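Local coordinates for carbonic anhydrase (Coccomyxa sp. PA, PDB 3UCK), which catalyses the reversible hydration of carbon dioxide to hydrogencarbonate and a proton, using one zinc ion per subunit, at the interface of chains A and B and the interface of chains A and C. Numbering follows the deposited sequence. Chains: chain A/B/C, Carbonic anhydrase.

Contacts 1 and 3 belong to the same two-fold interface between chains A and B, their C-alpha centres about 21 Å apart. In contact 1, helix 10-26 of one subunit lies on its partner. Contact 3 joins strand 65-70 and helix 80-92 of both chains, with helix 122-126 of chain A. Contact 2 lies on the interface of chains A and C, its C-alpha centre about 27 Å from that of contact 3 and about 38 Å from that of contact 1, and shares no residue with either. Chain A thus links the A–B dimer to chain C, although coordinates alone do not prove a tetramer in solution.

Contact 1: the interface of chains A and B. Residues chain A 12, 15; chain B 42, 58, 60, 99.
A:Leu12 and B:Phe58 meet where the N-terminal helix 10-26 of one subunit lies on its neighbour, an exchange of N-terminal arms typical of beta-class carbonic anhydrase dimers. The leucine hides 97 Å² against chain B, and its branched tip suits a pocket with several apolar walls.

One contact is of the CH-pi kind. Methyl CD1 of A:Leu12 sits over a face of the B:Phe58 ring, nearer the CE1 edge than the middle, with ring atom CE1 3.4 Å from CD1. The two side chains are roughly perpendicular, which brings a methyl, rather than the length of the leucine, against the flat ring. B:Phe58 has CG anti to its carbonyl carbon (chi1 -75°), which swings the ring toward the leucine, and chi2 of -60° turns a face to CD1.

The remaining contacts are van der Waals touches, mostly carbon to carbon. The other branch, CD2 of A:Leu12, touches the thioether methyl CE of B:Met60 at 3.7 Å; an extended, flexible methionine can bring that methyl to the leucine from an adjoining wall. Strand 97-103 contributes B:Leu99, whose CD1 lies 3.9 Å from CD1 of A:Leu12. B:Tyr42 runs past the leucine in the reverse direction, its phenol oxygen OH 3.8 Å from the branch carbon CG of A:Leu12. One helical turn on, the small A:Ala15 lets the helix lie close, its CB 4.1 Å from the backbone O of B:Phe58.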
loop_
_atom_site.group_PDB
_atom_site.type_symbol
_atom_site.label_atom_id
_atom_site.label_comp_id
_atom_site.label_asym_id
_atom_site.label_seq_id
_atom_site.Cartn_x
_atom_site.Cartn_y
_atom_site.Cartn_z
ATOM N N LEU A 12 -22.517 24.508 -10.134
ATOM C CA LEU A 12 -21.283 23.868 -10.588
ATOM C C LEU A 12 -21.384 23.375 -12.049
ATOM O O LEU A 12 -20.514 23.659 -12.869
ATOM C CB LEU A 12 -20.883 22.732 -9.640
ATOM C CG LEU A 12 -19.497 22.729 -8.969
ATOM C CD1 LEU A 12 -18.872 21.350 -9.148
ATOM C CD2 LEU A 12 -18.550 23.831 -9.480
ATOM N N ALA A 15 -21.672 26.158 -14.551
ATOM C CA ALA A 15 -20.345 26.739 -14.752
ATOM C C ALA A 15 -19.511 25.902 -15.738
ATOM O O ALA A 15 -18.840 26.459 -16.623
ATOM C CB ALA A 15 -19.648 26.919 -13.416
ATOM N N TYR B 42 -14.448 21.876 -2.080
ATOM C CA TYR B 42 -14.537 20.596 -2.759
ATOM C C TYR B 42 -13.234 19.784 -2.638
ATOM O O TYR B 42 -12.105 20.323 -2.645
ATOM C CB TYR B 42 -14.888 20.810 -4.235
ATOM C CG TYR B 42 -16.202 21.537 -4.498
ATOM C CD1 TYR B 42 -16.267 22.952 -4.493
ATOM C CD2 TYR B 42 -17.369 20.827 -4.781
ATOM C CE1 TYR B 42 -17.476 23.638 -4.741
ATOM C CE2 TYR B 42 -18.584 21.489 -5.022
ATOM C CZ TYR B 42 -18.625 22.900 -4.995
ATOM O OH TYR B 42 -19.810 23.560 -5.232
ATOM N N PHE B 58 -14.363 22.831 -14.431
ATOM C CA PHE B 58 -15.354 23.527 -13.583
ATOM C C PHE B 58 -15.114 25.016 -13.508
ATOM O O PHE B 58 -15.801 25.713 -12.737
ATOM C CB PHE B 58 -15.367 22.997 -12.170
ATOM C CG PHE B 58 -16.010 21.692 -12.047
ATOM C CD1 PHE B 58 -17.329 21.528 -12.398
ATOM C CD2 PHE B 58 -15.310 20.597 -11.562
ATOM C CE1 PHE B 58 -17.966 20.271 -12.280
ATOM C CE2 PHE B 58 -15.932 19.333 -11.429
ATOM C CZ PHE B 58 -17.265 19.177 -11.784
ATOM N N MET B 60 -12.806 26.774 -12.113
ATOM C CA MET B 60 -12.451 27.165 -10.776
ATOM C C MET B 60 -11.120 27.893 -10.866
ATOM O O MET B 60 -10.302 27.620 -11.753
ATOM C CB MET B 60 -12.373 25.940 -9.868
ATOM C CG MET B 60 -13.651 25.637 -9.135
ATOM S SD MET B 60 -13.752 23.882 -8.757
ATOM C CE MET B 60 -15.232 23.667 -7.783
ATOM N N LEU B 99 -16.648 15.540 -4.775
ATOM C CA LEU B 99 -16.957 15.101 -6.170
ATOM C C LEU B 99 -16.213 13.827 -6.547
ATOM O O LEU B 99 -15.001 13.847 -6.624
ATOM C CB LEU B 99 -16.568 16.192 -7.160
ATOM C CG LEU B 99 -17.177 17.534 -6.739
ATOM C CD1 LEU B 99 -16.564 18.698 -7.545
ATOM C CD2 LEU B 99 -18.651 17.454 -6.949
#

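Contact 2: the interface of chains A and C. Residues chain A 113, 141, 143-144, 146, 149; chain C 222, 226-227.
C:Ala227, the last residue of its chain, gives its backbone N-H to the carbonyl O of A:Leu144 in a bent hydrogen bond (N to O 2.9 Å, 132° at the hydrogen), the donor standing well above the carbonyl plane. The C-terminal tail of one beta-carbonic anhydrase subunit thus docks on the other, in an A–C interface that may serve tetramer assembly.

A:Gly143 has a left-handed helical backbone conformation, which glycine enters easily, and, without a side chain, lets its CA come 3.6 Å from N of C:Ala227. The start of helix 146-166 lies near the terminal carboxylate, with N of A:Ala146 4.2 Å from O of C:Ala227; this is no bond, but the helix dipole could favour the charge.

C:Leu226 buries 56 Å²: its branch CD2 lies 3.4 Å from the backbone O of A:Leu141 and 3.8 Å from CB of A:Ala149, whose small side chain leaves room. Beside it, the side chain of C:Phe222 runs crosswise to that of A:Leu141. With CG opposite its backbone N (chi1 -171°), the phenylalanine directs its far ring atom CZ to within 3.9 Å of methyl CD1 of A:Leu141, while ring atom CE2 lies 4.2 Å from CD2 of A:Leu113.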
loop_
_atom_site.group_PDB
_atom_site.type_symbol
_atom_site.label_atom_id
_atom_site.label_comp_id
_atom_site.label_asym_id
_atom_site.label_seq_id
_atom_site.Cartn_x
_atom_site.Cartn_y
_atom_site.Cartn_z
ATOM N N LEU A 113 8.037 18.604 8.723
ATOM C CA LEU A 113 8.992 19.286 9.584
ATOM C C LEU A 113 8.610 19.224 11.057
ATOM O O LEU A 113 9.439 18.885 11.878
ATOM C CB LEU A 113 9.106 20.732 9.164
ATOM C CG LEU A 113 10.135 21.104 8.115
ATOM C CD1 LEU A 113 10.024 22.595 7.828
ATOM C CD2 LEU A 113 11.556 20.765 8.584
ATOM N N LEU A 141 18.879 22.495 7.379
ATOM C CA LEU A 141 17.590 22.890 7.887
ATOM C C LEU A 141 17.676 23.499 9.265
ATOM O O LEU A 141 16.932 24.411 9.573
ATOM C CB LEU A 141 16.626 21.679 7.887
ATOM C CG LEU A 141 16.113 21.136 6.543
ATOM C CD1 LEU A 141 15.434 19.818 6.747
ATOM C CD2 LEU A 141 15.163 22.086 5.949
ATOM N N GLY A 143 18.594 25.542 12.603
ATOM C CA GLY A 143 18.874 26.969 12.738
ATOM C C GLY A 143 18.605 27.732 11.448
ATOM O O GLY A 143 19.470 28.489 10.957
ATOM N N LEU A 144 17.437 27.465 10.861
ATOM C CA LEU A 144 16.872 28.292 9.813
ATOM C C LEU A 144 15.524 28.713 10.398
ATOM O O LEU A 144 14.937 27.963 11.228
ATOM C CB LEU A 144 16.696 27.522 8.493
ATOM C CG LEU A 144 17.847 27.033 7.576
ATOM C CD1 LEU A 144 17.461 27.140 6.087
ATOM C CD2 LEU A 144 19.212 27.728 7.783
ATOM N N ALA A 146 11.573 29.299 10.878
ATOM C CA ALA A 146 10.393 28.511 10.557
ATOM C C ALA A 146 10.049 28.597 9.068
ATOM O O ALA A 146 9.789 27.565 8.437
ATOM C CB ALA A 146 9.193 28.929 11.415
ATOM N N ALA A 149 12.991 27.186 6.527
ATOM C CA ALA A 149 12.996 25.760 6.729
ATOM C C ALA A 149 11.873 25.160 5.908
ATOM O O ALA A 149 12.074 24.195 5.172
ATOM C CB ALA A 149 12.791 25.470 8.183
ATOM N N PHE C 222 12.385 17.050 15.650
ATOM C CA PHE C 222 13.254 17.703 14.724
ATOM C C PHE C 222 13.087 19.209 14.717
ATOM O O PHE C 222 14.026 19.933 14.448
ATOM C CB PHE C 222 12.998 17.119 13.332
ATOM C CG PHE C 222 13.976 17.561 12.300
ATOM C CD1 PHE C 222 15.024 16.758 11.950
ATOM C CD2 PHE C 222 13.858 18.817 11.715
ATOM C CE1 PHE C 222 15.949 17.183 10.972
ATOM C CE2 PHE C 222 14.759 19.265 10.786
ATOM C CZ PHE C 222 15.804 18.452 10.383
ATOM N N LEU C 226 15.123 24.033 14.775
ATOM C CA LEU C 226 14.955 25.161 13.849
ATOM C C LEU C 226 15.079 26.475 14.654
ATOM O O LEU C 226 14.754 26.487 15.862
ATOM C CB LEU C 226 13.599 25.091 13.121
ATOM C CG LEU C 226 13.246 23.761 12.438
ATOM C CD1 LEU C 226 11.784 23.693 12.137
ATOM C CD2 LEU C 226 14.087 23.540 11.150
ATOM N N ALA C 227 15.553 27.551 14.003
ATOM C CA ALA C 227 15.644 28.877 14.645
ATOM C C ALA C 227 14.322 29.188 15.352
ATOM O O ALA C 227 13.297 29.413 14.687
ATOM C CB ALA C 227 16.012 30.006 13.615
ATOM O OXT ALA C 227 14.261 29.161 16.594
#

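Contact 3: the interface of chains A and B. Residues chain A 68-70, 79, 81-82, 126; chain B 69, 81.
B:Asn81 presses its side chain into a polar niche of chain A at the centre of the beta-carbonic anhydrase dimer, beside an antiparallel beta bridge between A:Arg69 and B:Arg69. The broad ring of A:Trp126 forms the setting: CA of B:Asn81 lies over one face, 3.9 Å from the centroid of the six-membered ring, in a CH-pi contact.

The side chain starts at CB of B:Asn81, which meets the amide nitrogen ND2 of A:Asn81, its symmetry counterpart, at 3.4 Å. Swung opposite its backbone N (chi1 -176°), CG carries the amide inward; the two Asn81 amides stack nearly parallel, CG to CG 3.6 Å. Small, flat asparagine suits such a meeting on the two-fold.

At the tip, ND2 of B:Asn81 lies against CB of A:Asn70. OD1 is modelled 3.1 Å from OE1 of A:Gln68 and close to the carboxylate of A:Asp79. Oxygen facing oxygen is a clash, so this amide orientation is doubtful; chi2 of 130° here and -49° in A:Asn81 shows the twin built the other way round, and a flipped amide could offer N-H to both acceptors.

Bonds within chain A hold the niche. Amide ND2 of A:Asn70 donates almost straight to OE1 of A:Gln68, and NE2 of A:Gln68 donates to OD1 of A:Asn81. A:Asp79, just before helix 80-92, suits its place as an N-cap: its carboxylate OD2, met from above its plane, accepts backbone N of A:Asn81 at 2.9 Å.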
loop_
_atom_site.group_PDB
_atom_site.type_symbol
_atom_site.label_atom_id
_atom_site.label_comp_id
_atom_site.label_asym_id
_atom_site.label_seq_id
_atom_site.Cartn_x
_atom_site.Cartn_y
_atom_site.Cartn_z
ATOM N N GLN A 68 -0.852 12.720 -11.967
ATOM C CA GLN A 68 -0.933 12.227 -10.597
ATOM C C GLN A 68 -0.848 13.417 -9.557
ATOM O O GLN A 68 0.089 14.215 -9.632
ATOM C CB GLN A 68 0.156 11.189 -10.342
ATOM C CG GLN A 68 0.586 11.151 -8.890
ATOM C CD GLN A 68 -0.319 10.293 -7.988
ATOM O OE1 GLN A 68 0.001 10.102 -6.806
ATOM N NE2 GLN A 68 -1.428 9.773 -8.533
ATOM N N ARG A 69 -1.825 13.548 -8.649
ATOM C CA ARG A 69 -1.706 14.490 -7.516
ATOM C C ARG A 69 -1.978 13.880 -6.157
ATOM O O ARG A 69 -3.022 13.253 -5.933
ATOM C CB ARG A 69 -2.617 15.718 -7.647
ATOM C CG ARG A 69 -2.135 16.739 -8.659
ATOM C CD ARG A 69 -3.237 17.745 -9.014
ATOM N NE ARG A 69 -3.423 18.735 -7.963
ATOM C CZ ARG A 69 -4.278 19.733 -8.045
ATOM N NH1 ARG A 69 -5.007 19.867 -9.141
ATOM N NH2 ARG A 69 -4.381 20.607 -7.054
ATOM N N ASN A 70 -1.022 14.058 -5.251
ATOM C CA ASN A 70 -1.161 13.536 -3.893
ATOM C C ASN A 70 -0.605 14.540 -2.903
ATOM O O ASN A 70 0.038 15.570 -3.291
ATOM C CB ASN A 70 -0.464 12.171 -3.741
ATOM C CG ASN A 70 1.053 12.260 -3.915
ATOM O OD1 ASN A 70 1.769 12.926 -3.131
ATOM N ND2 ASN A 70 1.559 11.587 -4.936
ATOM N N ASP A 79 4.306 2.702 -3.837
ATOM C CA ASP A 79 2.956 3.257 -3.910
ATOM C C ASP A 79 2.314 2.959 -5.248
ATOM O O ASP A 79 2.584 3.689 -6.194
ATOM C CB ASP A 79 2.929 4.785 -3.696
ATOM C CG ASP A 79 1.584 5.358 -4.010
ATOM O OD1 ASP A 79 1.523 6.547 -4.323
ATOM O OD2 ASP A 79 0.556 4.603 -3.949
ATOM N N ASN A 81 -0.564 3.562 -6.455
ATOM C CA ASN A 81 -1.319 4.672 -7.003
ATOM C C ASN A 81 -0.386 5.481 -7.943
ATOM O O ASN A 81 -0.642 5.587 -9.125
ATOM C CB ASN A 81 -1.783 5.514 -5.834
ATOM C CG ASN A 81 -2.784 6.586 -6.210
ATOM O OD1 ASN A 81 -2.582 7.347 -7.161
ATOM N ND2 ASN A 81 -3.850 6.703 -5.391
ATOM N N CYS A 82 0.686 6.033 -7.401
ATOM C CA CYS A 82 1.606 6.810 -8.174
ATOM C C CYS A 82 2.319 5.977 -9.278
ATOM O O CYS A 82 2.518 6.411 -10.382
ATOM C CB CYS A 82 2.649 7.395 -7.254
ATOM S SG CYS A 82 3.674 8.605 -8.093
ATOM N N TRP A 126 1.154 8.840 5.745
ATOM C CA TRP A 126 1.505 9.203 4.376
ATOM C C TRP A 126 2.776 10.052 4.237
ATOM O O TRP A 126 3.586 9.808 3.359
ATOM C CB TRP A 126 0.277 9.738 3.605
ATOM C CG TRP A 126 0.583 10.177 2.216
ATOM C CD1 TRP A 126 0.738 11.451 1.796
ATOM C CD2 TRP A 126 0.814 9.342 1.061
ATOM N NE1 TRP A 126 1.060 11.468 0.461
ATOM C CE2 TRP A 126 1.103 10.187 -0.009
ATOM C CE3 TRP A 126 0.846 7.973 0.855
ATOM C CZ2 TRP A 126 1.390 9.715 -1.284
ATOM C CZ3 TRP A 126 1.139 7.502 -0.427
ATOM C CH2 TRP A 126 1.393 8.367 -1.478
ATOM N N ARG B 69 -5.848 12.631 -8.025
ATOM C CA ARG B 69 -6.056 12.034 -9.382
ATOM C C ARG B 69 -5.266 10.760 -9.538
ATOM O O ARG B 69 -4.094 10.705 -9.174
ATOM C CB ARG B 69 -5.755 13.028 -10.504
ATOM C CG ARG B 69 -7.014 13.844 -10.912
ATOM C CD ARG B 69 -6.698 14.990 -11.836
ATOM N NE ARG B 69 -6.551 14.466 -13.209
ATOM C CZ ARG B 69 -6.057 15.163 -14.224
ATOM N NH1 ARG B 69 -5.669 16.444 -14.055
ATOM N NH2 ARG B 69 -5.920 14.561 -15.410
ATOM N N ASN B 81 -2.711 6.714 -0.263
ATOM C CA ASN B 81 -2.501 7.863 -1.140
ATOM C C ASN B 81 -3.788 8.662 -1.186
ATOM O O ASN B 81 -3.829 9.825 -0.783
ATOM C CB ASN B 81 -2.173 7.457 -2.584
ATOM C CG ASN B 81 -1.868 8.654 -3.461
ATOM O OD1 ASN B 81 -0.862 8.667 -4.152
ATOM N ND2 ASN B 81 -2.658 9.687 -3.375
#